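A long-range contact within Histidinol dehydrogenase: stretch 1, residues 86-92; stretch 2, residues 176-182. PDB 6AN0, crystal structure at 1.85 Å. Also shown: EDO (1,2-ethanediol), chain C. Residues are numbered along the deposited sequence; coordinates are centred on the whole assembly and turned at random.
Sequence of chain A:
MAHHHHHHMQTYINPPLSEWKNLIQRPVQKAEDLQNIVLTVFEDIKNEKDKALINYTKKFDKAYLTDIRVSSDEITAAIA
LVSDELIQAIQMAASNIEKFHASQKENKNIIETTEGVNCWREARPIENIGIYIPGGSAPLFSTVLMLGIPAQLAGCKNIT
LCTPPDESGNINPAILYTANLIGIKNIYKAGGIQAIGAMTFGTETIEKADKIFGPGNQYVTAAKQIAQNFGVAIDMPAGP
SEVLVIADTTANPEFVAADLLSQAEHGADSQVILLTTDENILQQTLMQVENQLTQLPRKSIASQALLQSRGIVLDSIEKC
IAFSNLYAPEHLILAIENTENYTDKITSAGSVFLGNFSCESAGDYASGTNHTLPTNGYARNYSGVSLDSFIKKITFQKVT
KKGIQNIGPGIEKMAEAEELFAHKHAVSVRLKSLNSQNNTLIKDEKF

Stretch 1 86-92: LIQAIQM
Stretch 2 (176-182) LYTANLI

Both stretches are helical: 86-92 lies inside a longer helix, while 176-181 is the end of another, after which Ile-182 (phi/psi -97/14) leaves helical geometry. The other residues keep phi -54 to -70° and psi -37 to -50°. Backbone bonds fix the turns, such as Ile-90 N to Leu-86 O (2.8 Å) and Leu-181 N to Tyr-177 O (2.8 Å); Ile-182 N makes only weak bonds, to Thr-178 O and Ala-179 O (both 3.4 Å). The N-to-C directions make an angle of 44° (signed crossing angle -44°), and the axes approach to 11.4 Å, leaving room for side chains between them. CA-CA distances set the register: Ile-87 to Tyr-177 8.7 Å, Ile-90 to Thr-178 7.6 Å, Gln-91 to Leu-181 8.6 Å.

Apolar packing dominates the 273 Å² buried between the stretches. Tyr-177 (chi1 168°, t; chi2 -95°) points toward stretch 1; its long side chain spans the gap, with Ile-87 CG1 and Ile-90 CD1 lying obliquely to the ring. Ile-87 CG1 lies 3.7 Å from Tyr-177 CZ, and Ile-87 CG2 3.3 Å from Tyr-177 OH. Ile-90, buried and directed toward stretch 2, places CD1 4.0 Å from Tyr-177 CD1 and 3.6 Å from Thr-178 OG1, while its CG2 meets Leu-181 CD2 at 3.8 Å. Both isoleucines are m,t; Leu-181 is t,p. Compact Thr-178 (chi1 m) fits where the backbones are nearest, its OG1 hydrogen-bonded just outside the stretch.

Polar contact is indirect, for no hydrogen bond crosses directly. Gln-91 (m,t; chi3 145°) starts sideways, but its end approaches stretch 2. Its OE1 is 3.8 Å from Tyr-177 OH, and a water links them: it donates to Gln-91 OE1 at 3.2 Å and hydrogen-bonds Tyr-177 OH at 2.7 Å. An exposed glutamine suits this place, where its amide can meet both water and the other helix.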

# COMPACT_ATOMS: atom_id res chain seq x y z
N LEU A 86 3.05 -23.64 26.62
CA LEU A 86 2.65 -22.88 25.44
C LEU A 86 2.59 -21.39 25.76
O LEU A 86 3.03 -20.55 24.96
CB LEU A 86 1.31 -23.38 24.91
CG LEU A 86 0.80 -22.69 23.64
CD1 LEU A 86 1.87 -22.73 22.55
CD2 LEU A 86 -0.49 -23.32 23.15
N ILE A 87 2.06 -21.03 26.94
CA ILE A 87 2.02 -19.64 27.37
C ILE A 87 3.42 -19.02 27.32
O ILE A 87 3.61 -17.91 26.82
CB ILE A 87 1.42 -19.54 28.78
CG1 ILE A 87 -0.10 -19.65 28.72
CG2 ILE A 87 1.87 -18.26 29.47
CD1 ILE A 87 -0.76 -19.64 30.09
N GLN A 88 4.41 -19.75 27.83
CA GLN A 88 5.78 -19.24 27.84
C GLN A 88 6.30 -19.06 26.42
O GLN A 88 6.98 -18.06 26.12
CB GLN A 88 6.66 -20.21 28.63
CG GLN A 88 8.14 -19.90 28.61
CD GLN A 88 8.90 -20.81 29.56
OE1 GLN A 88 8.73 -20.74 30.78
NE2 GLN A 88 9.73 -21.69 29.00
N ALA A 89 5.99 -20.00 25.52
CA ALA A 89 6.44 -19.89 24.14
C ALA A 89 5.79 -18.71 23.43
O ALA A 89 6.45 -17.98 22.68
CB ALA A 89 6.15 -21.20 23.39
N ILE A 90 4.49 -18.51 23.65
CA ILE A 90 3.80 -17.40 22.99
C ILE A 90 4.34 -16.07 23.49
O ILE A 90 4.50 -15.12 22.71
CB ILE A 90 2.27 -17.53 23.21
CG1 ILE A 90 1.75 -18.76 22.46
CG2 ILE A 90 1.56 -16.26 22.72
CD1 ILE A 90 0.26 -19.02 22.64
N GLN A 91 4.64 -15.97 24.79
CA GLN A 91 5.20 -14.73 25.31
C GLN A 91 6.59 -14.47 24.75
O GLN A 91 6.95 -13.32 24.47
CB GLN A 91 5.21 -14.78 26.84
CG GLN A 91 3.79 -14.87 27.40
CD GLN A 91 3.71 -14.63 28.89
OE1 GLN A 91 2.73 -14.06 29.37
NE2 GLN A 91 4.73 -15.07 29.62
N MET A 92 7.39 -15.52 24.59
CA MET A 92 8.70 -15.39 23.96
C MET A 92 8.57 -14.85 22.54
O MET A 92 9.30 -13.94 22.13
CB MET A 92 9.42 -16.74 23.97
CG MET A 92 10.80 -16.76 23.34
SD MET A 92 10.77 -17.09 21.56
CE MET A 92 10.23 -18.80 21.53
N LEU A 176 -8.06 -17.16 21.37
CA LEU A 176 -8.59 -16.20 22.33
C LEU A 176 -7.52 -15.78 23.33
O LEU A 176 -7.40 -14.59 23.66
CB LEU A 176 -9.81 -16.79 23.06
CG LEU A 176 -11.00 -17.14 22.16
CD1 LEU A 176 -12.12 -17.76 22.98
CD2 LEU A 176 -11.49 -15.91 21.41
N TYR A 177 -6.74 -16.75 23.83
CA TYR A 177 -5.65 -16.43 24.73
C TYR A 177 -4.69 -15.42 24.10
O TYR A 177 -4.34 -14.40 24.71
CB TYR A 177 -4.88 -17.69 25.14
CG TYR A 177 -3.58 -17.33 25.83
CD1 TYR A 177 -2.37 -17.25 25.13
CD2 TYR A 177 -3.58 -16.97 27.17
CE1 TYR A 177 -1.19 -16.86 25.76
CE2 TYR A 177 -2.41 -16.58 27.81
CZ TYR A 177 -1.22 -16.52 27.10
OH TYR A 177 -0.08 -16.14 27.76
N THR A 178 -4.26 -15.70 22.87
CA THR A 178 -3.27 -14.86 22.20
C THR A 178 -3.82 -13.47 21.89
O THR A 178 -3.12 -12.47 22.06
CB THR A 178 -2.77 -15.55 20.93
OG1 THR A 178 -2.28 -16.86 21.27
CG2 THR A 178 -1.64 -14.75 20.32
N ALA A 179 -5.08 -13.38 21.43
CA ALA A 179 -5.64 -12.05 21.18
C ALA A 179 -5.79 -11.26 22.47
O ALA A 179 -5.46 -10.07 22.51
CB ALA A 179 -6.99 -12.16 20.47
N ASN A 180 -6.26 -11.92 23.53
CA ASN A 180 -6.41 -11.22 24.81
C ASN A 180 -5.06 -10.79 25.37
O ASN A 180 -4.95 -9.69 25.94
CB ASN A 180 -7.15 -12.11 25.81
CG ASN A 180 -7.32 -11.44 27.15
OD1 ASN A 180 -6.59 -11.71 28.11
ND2 ASN A 180 -8.28 -10.54 27.22
N LEU A 181 -4.02 -11.61 25.18
CA LEU A 181 -2.67 -11.29 25.66
C LEU A 181 -2.19 -9.94 25.14
O LEU A 181 -1.60 -9.15 25.89
CB LEU A 181 -1.69 -12.39 25.23
CG LEU A 181 -0.20 -12.17 25.55
CD1 LEU A 181 0.04 -12.14 27.06
CD2 LEU A 181 0.68 -13.22 24.88
N ILE A 182 -2.40 -9.67 23.85
CA ILE A 182 -1.86 -8.47 23.24
C ILE A 182 -2.91 -7.36 23.21
O ILE A 182 -2.76 -6.35 22.52
CB ILE A 182 -1.30 -8.75 21.84
CG1 ILE A 182 -2.40 -9.24 20.90
CG2 ILE A 182 -0.17 -9.77 21.92
CD1 ILE A 182 -1.92 -9.41 19.49
C1 EDO C . 1.96 -5.37 22.37
O1 EDO C . 2.15 -3.98 22.09
C2 EDO C . 0.47 -5.68 22.54
O2 EDO C . -0.02 -5.17 23.79
O HOH W 1 -0.32 -14.80 30.04